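ActII protein (PDB 2OPT) probably acts as a TetR-family transcriptional repressor, a dimer of all-helical subunits that would bind DNA through its helix-turn-helix motif. Local coordinates at residues A[23-28]-A[96-101]; A[49-54]-A[101-106]; A[69-72]-A[77-80]; A[88-93]-A[141-146]. One frame throughout, in Å; residues are numbered along the deposited sequence.

Contact 1: A[23-28]-A[96-101]; sequences GLDALS and LARIAI
Where the TetR-type DNA-binding domain meets the C-terminal core, L24 and D25 of the turn between helices 8-22 and 29-36 rest on R98 and I99 of helix 96-100. L24 carries the contact by dividing its two methyls. Its CG stands anti to the backbone N (chi1 -173°), which sends the branch across toward the helix; there CD1 lies 3.9 Å from CG1 of I99, while CD2 sits over one face of the R98 guanidinium, 3.7 Å from its CZ and displaced toward the rim. A leucine suits this place because one methyl can join the buried apolar layer, with L19 and L54 close by, and the other can cover a flat cation. In R98 a bend at chi3 (75°) turns the guanidinium toward L24 and D25, and D25 approaches its edge near the plane. The D25 OD1 to R98 NH2 distance of 3.7 Å makes a long salt bridge; at this length the attraction is mainly one of charge, at the exposed border, and the carboxylate plane stands 77° from the guanidinium. If L24 were cut back to an alanine, both methyl contacts would go, which would probably leave a gap beside I99 and let the R98 guanidinium turn more freely. The arrangement is that of a TetR-family regulator, its DNA-binding head seated on a short helix of the core.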
loop_
_atom_site.group_PDB
_atom_site.type_symbol
_atom_site.label_atom_id
_atom_site.label_comp_id
_atom_site.label_asym_id
_atom_site.label_seq_id
_atom_site.Cartn_x
_atom_site.Cartn_y
_atom_site.Cartn_z
ATOM N N GLY A 23 -3.776 16.009 14.284
ATOM C CA GLY A 23 -3.090 14.808 13.866
ATOM C C GLY A 23 -3.236 13.719 14.899
ATOM O O GLY A 23 -3.665 13.962 16.022
ATOM N N LEU A 24 -2.903 12.518 14.490
ATOM C CA LEU A 24 -3.088 11.334 15.275
ATOM C C LEU A 24 -2.336 11.318 16.613
ATOM O O LEU A 24 -2.776 10.660 17.568
ATOM C CB LEU A 24 -2.660 10.118 14.424
ATOM C CG LEU A 24 -2.889 8.694 14.936
ATOM C CD1 LEU A 24 -4.333 8.374 15.302
ATOM C CD2 LEU A 24 -2.405 7.728 13.916
ATOM N N ASP A 25 -1.184 11.973 16.704
ATOM C CA ASP A 25 -0.423 11.805 17.950
ATOM C C ASP A 25 -1.038 12.637 19.083
ATOM O O ASP A 25 -0.997 12.238 20.243
ATOM C CB ASP A 25 1.074 12.069 17.760
ATOM C CG ASP A 25 1.765 11.006 16.896
ATOM O OD1 ASP A 25 1.291 9.864 16.763
ATOM O OD2 ASP A 25 2.816 11.326 16.323
ATOM N N ALA A 26 -1.670 13.748 18.712
ATOM C CA ALA A 26 -2.403 14.634 19.614
ATOM C C ALA A 26 -3.647 13.992 20.187
ATOM O O ALA A 26 -4.191 14.479 21.185
ATOM C CB ALA A 26 -2.786 15.898 18.881
ATOM N N LEU A 27 -4.115 12.903 19.550
ATOM C CA LEU A 27 -5.350 12.254 19.982
ATOM C C LEU A 27 -5.058 11.150 20.990
ATOM O O LEU A 27 -4.866 10.002 20.596
ATOM C CB LEU A 27 -6.148 11.719 18.784
ATOM C CG LEU A 27 -7.476 11.006 19.112
ATOM C CD1 LEU A 27 -8.408 11.906 19.855
ATOM C CD2 LEU A 27 -8.127 10.498 17.815
ATOM N N SER A 28 -5.016 11.513 22.282
ATOM C CA SER A 28 -4.848 10.571 23.381
ATOM C C SER A 28 -6.176 10.522 24.090
ATOM O O SER A 28 -6.983 11.437 23.948
ATOM C CB SER A 28 -3.768 11.058 24.353
ATOM O OG SER A 28 -4.171 12.271 24.938
ATOM N N LEU A 96 -5.640 9.954 8.448
ATOM C CA LEU A 96 -6.722 8.977 8.468
ATOM C C LEU A 96 -6.310 7.683 7.775
ATOM O O LEU A 96 -6.680 6.592 8.208
ATOM C CB LEU A 96 -7.977 9.552 7.806
ATOM C CG LEU A 96 -9.207 8.645 7.783
ATOM C CD1 LEU A 96 -9.674 8.334 9.197
ATOM C CD2 LEU A 96 -10.328 9.278 6.972
ATOM N N ALA A 97 -5.544 7.812 6.698
ATOM C CA ALA A 97 -4.982 6.654 6.012
ATOM C C ALA A 97 -4.044 5.874 6.927
ATOM O O ALA A 97 -3.860 4.668 6.760
ATOM C CB ALA A 97 -4.257 7.087 4.748
ATOM N N ARG A 98 -3.452 6.570 7.892
ATOM C CA ARG A 98 -2.571 5.932 8.872
ATOM C C ARG A 98 -3.404 5.020 9.747
ATOM O O ARG A 98 -2.988 3.949 10.121
ATOM C CB ARG A 98 -1.876 6.977 9.749
ATOM C CG ARG A 98 -0.486 7.383 9.344
ATOM C CD ARG A 98 0.100 8.392 10.363
ATOM N NE ARG A 98 0.507 7.734 11.619
ATOM C CZ ARG A 98 1.002 8.344 12.697
ATOM N NH1 ARG A 98 1.180 9.659 12.729
ATOM N NH2 ARG A 98 1.334 7.631 13.762
ATOM N N ILE A 99 -4.598 5.456 10.098
ATOM C CA ILE A 99 -5.469 4.623 10.923
ATOM C C ILE A 99 -6.029 3.491 10.096
ATOM O O ILE A 99 -6.131 2.359 10.565
ATOM C CB ILE A 99 -6.647 5.499 11.432
ATOM C CG1 ILE A 99 -6.141 6.605 12.360
ATOM C CG2 ILE A 99 -7.741 4.680 12.070
ATOM C CD1 ILE A 99 -7.212 7.662 12.628
ATOM N N ALA A 100 -6.433 3.822 8.862
ATOM C CA ALA A 100 -7.090 2.887 7.952
ATOM C C ALA A 100 -6.235 1.729 7.517
ATOM O O ALA A 100 -6.752 0.665 7.248
ATOM C CB ALA A 100 -7.571 3.614 6.722
ATOM N N ILE A 101 -4.932 1.946 7.396
ATOM C CA ILE A 101 -4.060 1.012 6.651
ATOM C C ILE A 101 -4.012 -0.434 7.209
ATOM O O ILE A 101 -3.849 -1.424 6.442
ATOM C CB ILE A 101 -2.626 1.634 6.454
ATOM C CG1 ILE A 101 -1.821 0.992 5.293
ATOM C CG2 ILE A 101 -1.867 1.828 7.806
ATOM C CD1 ILE A 101 -2.188 -0.415 4.886
#

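Contact 2: A[49-54]-A[101-106]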
loop_
_atom_site.group_PDB
_atom_site.type_symbol
_atom_site.label_atom_id
_atom_site.label_comp_id
_atom_site.label_asym_id
_atom_site.label_seq_id
_atom_site.Cartn_x
_atom_site.Cartn_y
_atom_site.Cartn_z
ATOM N N ASN A 49 -10.569 1.558 24.888
ATOM C CA ASN A 49 -9.205 2.095 24.831
ATOM C C ASN A 49 -8.928 2.872 23.556
ATOM O O ASN A 49 -9.832 3.097 22.738
ATOM C CB ASN A 49 -8.186 0.964 25.025
ATOM C CG ASN A 49 -8.229 -0.047 23.921
ATOM O OD1 ASN A 49 -8.447 0.284 22.767
ATOM N ND2 ASN A 49 -8.029 -1.301 24.269
ATOM N N ARG A 50 -7.690 3.339 23.384
ATOM C CA ARG A 50 -7.400 4.233 22.254
ATOM C C ARG A 50 -7.569 3.476 20.953
ATOM O O ARG A 50 -8.091 3.997 19.989
ATOM C CB ARG A 50 -5.974 4.793 22.338
ATOM C CG ARG A 50 -5.723 5.888 21.328
ATOM C CD ARG A 50 -4.340 6.444 21.535
ATOM N NE ARG A 50 -4.051 7.501 20.566
ATOM C CZ ARG A 50 -3.289 7.316 19.496
ATOM N NH1 ARG A 50 -2.750 6.118 19.220
ATOM N NH2 ARG A 50 -3.078 8.321 18.708
ATOM N N ASP A 51 -7.171 2.213 20.935
ATOM C CA ASP A 51 -7.344 1.443 19.713
ATOM C C ASP A 51 -8.788 1.259 19.294
ATOM O O ASP A 51 -9.101 1.271 18.120
ATOM C CB ASP A 51 -6.634 0.100 19.872
ATOM C CG ASP A 51 -5.115 0.273 19.868
ATOM O OD1 ASP A 51 -4.630 1.295 19.282
ATOM O OD2 ASP A 51 -4.404 -0.617 20.405
ATOM N N GLU A 52 -9.681 1.078 20.235
ATOM C CA GLU A 52 -11.096 0.895 19.916
ATOM C C GLU A 52 -11.668 2.206 19.451
ATOM O O GLU A 52 -12.528 2.248 18.594
ATOM C CB GLU A 52 -11.798 0.446 21.170
ATOM C CG GLU A 52 -11.249 -1.003 21.499
ATOM C CD GLU A 52 -11.531 -1.547 22.909
ATOM O OE1 GLU A 52 -11.652 -0.767 23.870
ATOM O OE2 GLU A 52 -11.570 -2.805 23.069
ATOM N N LEU A 53 -11.201 3.274 20.062
ATOM C CA LEU A 53 -11.650 4.630 19.679
ATOM C C LEU A 53 -11.328 4.880 18.209
ATOM O O LEU A 53 -12.160 5.372 17.445
ATOM C CB LEU A 53 -10.948 5.623 20.588
ATOM C CG LEU A 53 -11.277 7.125 20.376
ATOM C CD1 LEU A 53 -10.425 7.583 19.264
ATOM C CD2 LEU A 53 -12.782 7.396 20.125
ATOM N N LEU A 54 -10.092 4.615 17.821
ATOM C CA LEU A 54 -9.657 4.793 16.451
ATOM C C LEU A 54 -10.484 3.933 15.473
ATOM O O LEU A 54 -10.749 4.370 14.368
ATOM C CB LEU A 54 -8.151 4.488 16.336
ATOM C CG LEU A 54 -7.245 5.546 16.992
ATOM C CD1 LEU A 54 -5.801 5.126 16.815
ATOM C CD2 LEU A 54 -7.504 6.958 16.409
ATOM N N ILE A 101 -4.932 1.946 7.396
ATOM C CA ILE A 101 -4.060 1.012 6.651
ATOM C C ILE A 101 -4.012 -0.434 7.209
ATOM O O ILE A 101 -3.849 -1.424 6.442
ATOM C CB ILE A 101 -2.626 1.634 6.454
ATOM C CG1 ILE A 101 -1.821 0.992 5.293
ATOM C CG2 ILE A 101 -1.867 1.828 7.806
ATOM C CD1 ILE A 101 -2.188 -0.415 4.886
ATOM N N ASP A 102 -4.146 -0.558 8.526
ATOM C CA ASP A 102 -4.098 -1.819 9.249
ATOM C C ASP A 102 -5.509 -2.283 9.717
ATOM O O ASP A 102 -5.634 -3.215 10.504
ATOM C CB ASP A 102 -3.208 -1.597 10.472
ATOM C CG ASP A 102 -3.754 -0.501 11.396
ATOM O OD1 ASP A 102 -4.234 0.538 10.895
ATOM O OD2 ASP A 102 -3.708 -0.688 12.630
ATOM N N ARG A 103 -6.562 -1.602 9.270
ATOM C CA ARG A 103 -7.919 -1.875 9.750
ATOM C C ARG A 103 -8.849 -2.414 8.648
ATOM O O ARG A 103 -8.668 -2.102 7.468
ATOM C CB ARG A 103 -8.507 -0.604 10.374
ATOM C CG ARG A 103 -7.849 -0.225 11.707
ATOM C CD ARG A 103 -8.501 1.020 12.342
ATOM N NE ARG A 103 -8.299 0.970 13.799
ATOM C CZ ARG A 103 -7.174 1.319 14.432
ATOM N NH1 ARG A 103 -6.137 1.817 13.757
ATOM N NH2 ARG A 103 -7.102 1.199 15.749
ATOM N N VAL A 104 -9.827 -3.236 9.042
ATOM C CA VAL A 104 -10.844 -3.754 8.116
ATOM C C VAL A 104 -12.108 -2.914 8.341
ATOM O O VAL A 104 -12.570 -2.804 9.458
ATOM C CB VAL A 104 -11.115 -5.295 8.344
ATOM C CG1 VAL A 104 -12.363 -5.770 7.597
ATOM C CG2 VAL A 104 -9.871 -6.152 7.961
ATOM N N PRO A 105 -12.616 -2.256 7.286
ATOM C CA PRO A 105 -13.762 -1.384 7.479
ATOM C C PRO A 105 -15.038 -2.215 7.617
ATOM O O PRO A 105 -15.841 -2.287 6.694
ATOM C CB PRO A 105 -13.764 -0.489 6.223
ATOM C CG PRO A 105 -12.973 -1.223 5.176
ATOM C CD PRO A 105 -12.137 -2.290 5.877
ATOM N N LEU A 106 -15.203 -2.845 8.773
ATOM C CA LEU A 106 -16.407 -3.606 9.073
ATOM C C LEU A 106 -17.146 -3.101 10.333
ATOM O O LEU A 106 -17.710 -3.896 11.091
ATOM C CB LEU A 106 -16.082 -5.091 9.199
ATOM C CG LEU A 106 -16.383 -6.038 8.029
ATOM C CD1 LEU A 106 -16.801 -5.378 6.693
ATOM C CD2 LEU A 106 -15.190 -6.931 7.814
#
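The guanidinium of R103 bonds not to the carboxylate of D51 but to the same residue's backbone oxygen, in the opening turn of helix 50-61. R103 NH2 lies 3.1 Å from D51 O and meets a lone pair in the carbonyl plane, but the bond is bent: the N-H...O angle is 141°, and the oxygen is tilted 20° from the guanidinium plane. D51 OD1, at 4.3 Å from R103 NH2, adds only a more distant attraction. Over one face of the same group comes L54, whose CB is 3.5 Å from R103 NH2. The arginine spans the distance because its chain runs extended from CG to NE. It suits the place because its three nitrogens can serve three acceptors at once: besides D51 O, NE forms a salt bridge with D55 and NH1 is held by I99 O, which fixes the rotation of the flat end. The helix itself starts with a capping box, E52 N giving to N49 OD1 at 2.9 Å and N49 N to E52 OE1 at 2.8 Å. Just along the loop, V104 packs on F166 of the second subunit. With three nitrogens engaged and acidic groups at hand, the charge of R103 is probably well balanced, and its bonds tie the DNA-binding domain directly to the core.

Contact 3: A[69-72]-A[77-80]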
loop_
_atom_site.group_PDB
_atom_site.type_symbol
_atom_site.label_atom_id
_atom_site.label_comp_id
_atom_site.label_asym_id
_atom_site.label_seq_id
_atom_site.Cartn_x
_atom_site.Cartn_y
_atom_site.Cartn_z
ATOM N N GLU A 69 -25.457 3.270 -6.710
ATOM C CA GLU A 69 -26.271 2.126 -7.125
ATOM C C GLU A 69 -25.885 1.788 -8.564
ATOM O O GLU A 69 -25.692 2.714 -9.364
ATOM C CB GLU A 69 -27.739 2.528 -7.036
ATOM C CG GLU A 69 -28.689 1.334 -6.829
ATOM C CD GLU A 69 -28.412 0.544 -5.511
ATOM O OE1 GLU A 69 -28.066 1.156 -4.476
ATOM O OE2 GLU A 69 -28.588 -0.686 -5.504
ATOM N N PRO A 70 -25.729 0.503 -8.903
ATOM C CA PRO A 70 -25.265 0.204 -10.279
ATOM C C PRO A 70 -26.144 0.782 -11.415
ATOM O O PRO A 70 -27.356 0.660 -11.368
ATOM C CB PRO A 70 -25.275 -1.332 -10.301
ATOM C CG PRO A 70 -25.036 -1.698 -8.874
ATOM C CD PRO A 70 -25.837 -0.736 -8.100
ATOM N N GLU A 71 -25.505 1.431 -12.390
ATOM C CA GLU A 71 -26.132 1.901 -13.618
ATOM C C GLU A 71 -25.584 1.152 -14.834
ATOM O O GLU A 71 -24.420 1.364 -15.212
ATOM C CB GLU A 71 -25.874 3.392 -13.823
ATOM C CG GLU A 71 -26.881 4.277 -13.199
ATOM C CD GLU A 71 -26.362 5.693 -13.088
ATOM O OE1 GLU A 71 -25.586 6.117 -13.999
ATOM O OE2 GLU A 71 -26.717 6.364 -12.085
ATOM N N PRO A 72 -26.428 0.295 -15.468
ATOM C CA PRO A 72 -26.045 -0.471 -16.664
ATOM C C PRO A 72 -25.358 0.403 -17.717
ATOM O O PRO A 72 -25.818 1.520 -18.045
ATOM C CB PRO A 72 -27.379 -1.008 -17.160
ATOM C CG PRO A 72 -28.182 -1.195 -15.896
ATOM C CD PRO A 72 -27.824 0.012 -15.064
ATOM N N GLU A 77 -16.816 3.938 -15.107
ATOM C CA GLU A 77 -16.817 5.254 -14.545
ATOM C C GLU A 77 -17.413 5.270 -13.118
ATOM O O GLU A 77 -17.048 6.091 -12.325
ATOM C CB GLU A 77 -17.547 6.205 -15.493
ATOM C CG GLU A 77 -16.835 6.370 -16.837
ATOM C CD GLU A 77 -15.489 7.135 -16.729
ATOM O OE1 GLU A 77 -15.488 8.283 -16.226
ATOM O OE2 GLU A 77 -14.443 6.598 -17.163
ATOM N N GLN A 78 -18.338 4.355 -12.804
ATOM C CA GLN A 78 -18.891 4.295 -11.446
ATOM C C GLN A 78 -17.850 3.779 -10.435
ATOM O O GLN A 78 -17.816 4.200 -9.278
ATOM C CB GLN A 78 -20.139 3.417 -11.410
ATOM C CG GLN A 78 -21.354 4.087 -11.921
ATOM C CD GLN A 78 -22.621 3.355 -11.563
ATOM O OE1 GLN A 78 -22.792 2.175 -11.872
ATOM N NE2 GLN A 78 -23.564 4.086 -11.006
ATOM N N VAL A 79 -17.033 2.820 -10.865
ATOM C CA VAL A 79 -15.920 2.335 -10.033
ATOM C C VAL A 79 -14.937 3.491 -9.831
ATOM O O VAL A 79 -14.582 3.831 -8.712
ATOM C CB VAL A 79 -15.268 1.091 -10.677
ATOM C CG1 VAL A 79 -14.180 0.518 -9.775
ATOM C CG2 VAL A 79 -16.320 0.015 -10.839
ATOM N N LYS A 80 -14.494 4.129 -10.890
ATOM C CA LYS A 80 -13.736 5.372 -10.713
ATOM C C LYS A 80 -14.334 6.308 -9.698
ATOM O O LYS A 80 -13.627 6.775 -8.787
ATOM C CB LYS A 80 -13.599 6.096 -12.047
ATOM C CG LYS A 80 -12.694 5.309 -12.992
ATOM C CD LYS A 80 -12.473 6.035 -14.323
ATOM C CE LYS A 80 -11.392 5.273 -15.116
ATOM N NZ LYS A 80 -11.216 5.987 -16.395
HETATM O O HOH W 1 -22.737 0.041 -13.643
#
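The amide oxygen of Q78 is gripped twice: E71 N donates to Q78 OE1 at 2.9 Å, almost straight at 170°, and a water donates to the same oxygen at 2.8 Å. That water also gives its second hydrogen to E71 O, 2.7 Å away, so it bridges the side chain and the backbone of the loop. The other end of the amide is used as well. Q78 NE2 donates to E69 O at 3.0 Å, in a more bent bond whose donor stands 33° from the carbonyl plane. Glutamine is apt here because one flat group both accepts and donates, as a peptide does, and this fixes which way round the amide lies. Its chain reaches the loop extended beyond CG, from a chi1 of -78° that places CG beside its own backbone N. P70, between the two bonded residues, has no N-H to satisfy and favours the polyproline-like backbone that leaves E69 O and E71 N both within range; its CA comes 3.5 Å from Q78 OE1. The E71 side chain crosses that of Q78 at about a right angle, its CB 3.7 Å from Q78 NE2. The carboxylates turn elsewhere, E69 to R116 and E71 to R74, while Q78 also packs on L120 of helix 108-123. A glutamine amide that accepts from one backbone N-H and donates to a carbonyl two residues earlier fastens this proline-rich linker to helix 75-92.

Contact 4: A[88-93]-A[141-146]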
loop_
_atom_site.group_PDB
_atom_site.type_symbol
_atom_site.label_atom_id
_atom_site.label_comp_id
_atom_site.label_asym_id
_atom_site.label_seq_id
_atom_site.Cartn_x
_atom_site.Cartn_y
_atom_site.Cartn_z
ATOM N N ARG A 88 -11.194 11.337 -1.702
ATOM C CA ARG A 88 -11.678 12.630 -1.213
ATOM C C ARG A 88 -11.692 12.622 0.314
ATOM O O ARG A 88 -11.241 13.557 0.972
ATOM C CB ARG A 88 -13.087 12.815 -1.771
ATOM C CG ARG A 88 -13.775 14.173 -1.569
ATOM C CD ARG A 88 -14.993 14.208 -2.460
ATOM N NE ARG A 88 -14.588 14.180 -3.852
ATOM C CZ ARG A 88 -15.101 13.383 -4.782
ATOM N NH1 ARG A 88 -14.615 13.447 -6.022
ATOM N NH2 ARG A 88 -16.130 12.590 -4.493
ATOM N N MET A 89 -12.209 11.520 0.867
ATOM C CA MET A 89 -12.401 11.364 2.312
ATOM C C MET A 89 -11.066 11.425 3.031
ATOM O O MET A 89 -10.908 12.159 3.957
ATOM C CB MET A 89 -13.106 10.024 2.604
ATOM C CG MET A 89 -13.262 9.711 4.096
ATOM S SD MET A 89 -13.477 7.949 4.392
ATOM C CE MET A 89 -11.838 7.278 4.102
ATOM N N PHE A 90 -10.101 10.611 2.586
ATOM C CA PHE A 90 -8.710 10.651 3.097
ATOM C C PHE A 90 -8.090 12.054 3.026
ATOM O O PHE A 90 -7.496 12.517 3.987
ATOM C CB PHE A 90 -7.854 9.682 2.315
ATOM C CG PHE A 90 -8.092 8.224 2.703
ATOM C CD1 PHE A 90 -8.069 7.841 4.032
ATOM C CD2 PHE A 90 -8.352 7.261 1.738
ATOM C CE1 PHE A 90 -8.283 6.475 4.395
ATOM C CE2 PHE A 90 -8.573 5.921 2.098
ATOM C CZ PHE A 90 -8.544 5.552 3.414
ATOM N N LEU A 91 -8.283 12.737 1.912
ATOM C CA LEU A 91 -7.740 14.093 1.713
ATOM C C LEU A 91 -8.368 15.107 2.651
ATOM O O LEU A 91 -7.755 16.148 2.968
ATOM C CB LEU A 91 -7.855 14.553 0.245
ATOM C CG LEU A 91 -6.980 13.771 -0.759
ATOM C CD1 LEU A 91 -7.015 14.365 -2.145
ATOM C CD2 LEU A 91 -5.558 13.656 -0.297
ATOM N N ALA A 92 -9.576 14.808 3.111
ATOM C CA ALA A 92 -10.303 15.668 4.031
ATOM C C ALA A 92 -9.808 15.477 5.481
ATOM O O ALA A 92 -9.952 16.370 6.306
ATOM C CB ALA A 92 -11.780 15.358 3.937
ATOM N N HIS A 93 -9.215 14.319 5.773
ATOM C CA HIS A 93 -8.966 13.891 7.153
ATOM C C HIS A 93 -7.530 13.515 7.411
ATOM O O HIS A 93 -7.079 12.384 7.080
ATOM C CB HIS A 93 -9.932 12.758 7.611
ATOM C CG HIS A 93 -11.382 13.156 7.548
ATOM N ND1 HIS A 93 -11.941 14.045 8.434
ATOM C CD2 HIS A 93 -12.365 12.837 6.671
ATOM C CE1 HIS A 93 -13.206 14.245 8.128
ATOM N NE2 HIS A 93 -13.487 13.533 7.059
ATOM N N PHE A 141 -5.069 0.372 -3.103
ATOM C CA PHE A 141 -4.388 1.290 -3.956
ATOM C C PHE A 141 -4.768 2.716 -3.565
ATOM O O PHE A 141 -3.917 3.589 -3.463
ATOM C CB PHE A 141 -4.856 1.002 -5.391
ATOM C CG PHE A 141 -4.701 2.175 -6.322
ATOM C CD1 PHE A 141 -3.439 2.528 -6.814
ATOM C CD2 PHE A 141 -5.808 2.950 -6.684
ATOM C CE1 PHE A 141 -3.285 3.681 -7.654
ATOM C CE2 PHE A 141 -5.658 4.053 -7.520
ATOM C CZ PHE A 141 -4.382 4.427 -7.979
ATOM N N VAL A 142 -6.067 2.961 -3.381
ATOM C CA VAL A 142 -6.536 4.289 -2.987
ATOM C C VAL A 142 -5.899 4.719 -1.636
ATOM O O VAL A 142 -5.428 5.863 -1.483
ATOM C CB VAL A 142 -8.055 4.338 -2.855
ATOM C CG1 VAL A 142 -8.468 5.622 -2.219
ATOM C CG2 VAL A 142 -8.729 4.152 -4.207
ATOM N N THR A 143 -5.867 3.800 -0.681
ATOM C CA THR A 143 -5.335 4.087 0.632
ATOM C C THR A 143 -3.828 4.381 0.591
ATOM O O THR A 143 -3.386 5.345 1.231
ATOM C CB THR A 143 -5.659 2.930 1.623
ATOM O OG1 THR A 143 -7.077 2.715 1.599
ATOM C CG2 THR A 143 -5.207 3.295 3.085
ATOM N N ALA A 144 -3.052 3.570 -0.148
ATOM C CA ALA A 144 -1.604 3.819 -0.347
ATOM C C ALA A 144 -1.332 5.164 -0.984
ATOM O O ALA A 144 -0.459 5.913 -0.538
ATOM C CB ALA A 144 -0.960 2.700 -1.210
ATOM N N GLU A 145 -2.030 5.460 -2.074
ATOM C CA GLU A 145 -1.874 6.777 -2.711
ATOM C C GLU A 145 -2.122 7.909 -1.713
ATOM O O GLU A 145 -1.355 8.847 -1.636
ATOM C CB GLU A 145 -2.804 6.932 -3.904
ATOM C CG GLU A 145 -2.384 6.162 -5.161
ATOM C CD GLU A 145 -1.036 6.626 -5.737
ATOM O OE1 GLU A 145 -0.778 7.852 -5.743
ATOM O OE2 GLU A 145 -0.236 5.769 -6.173
ATOM N N ALA A 146 -3.202 7.807 -0.953
ATOM C CA ALA A 146 -3.546 8.832 0.024
ATOM C C ALA A 146 -2.449 8.998 1.028
ATOM O O ALA A 146 -2.070 10.125 1.332
ATOM C CB ALA A 146 -4.860 8.473 0.742
#
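F90, on helix 75-92 of the all-helical TetR C-terminal domain, packs against V142, T143 and A146 of helix 128-150. The short segments 88-92 and 141-146 run in roughly the same direction, 29° apart, with axes 9.9 Å from each other at closest. Along the first segment, M89 turns to L62 and V65, and F90 then supplies the contact with helix 128-150. With CG anti to the carbonyl carbon (chi1 -76°), the ring reaches across to T143, where CE2 lies 3.6 Å from OG1, an oblique approach; that hydroxyl is bonded to S139 O, within its own helix. V142 comes to the ring edge, CG1 being 4.3 Å from F90 CD2. A97 and A100 of helix 96-100 also touch F90, so a large, flat, apolar residue fills the junction of three helices. Replacement of F90 by an alanine would probably open a gap between these helices, leaving T143 and V142 without the ring they pack on. At the root of the side chain the two helices come close, F90 CB meeting A146 CB at 3.6 Å, a closeness that the small alanine permits.

Contact 1 touches both contact 2 and contact 4, which come within about 4 Å of each other without touching, while contact 3 stands apart. Contacts 1 and 2, with centres 10 Å apart, both join the DNA-binding domain to the core and meet directly: L27 O is 2.6 Å from R50 NE, a probable hydrogen bond, and L24 CD1 is 3.6 Å from L54 CD2. Helix 96-100 passes the packing on to contact 4, A100 CB lying 3.8 Å from F90 CE1. Contact 3 shares helix 75-92 with contact 4, about 20 Å away between centres, but is about 31 Å from contact 1. Contacts 2 and 4 both reach the second subunit, through V104 and L106 in contact 2 and F141 and E145 in contact 4.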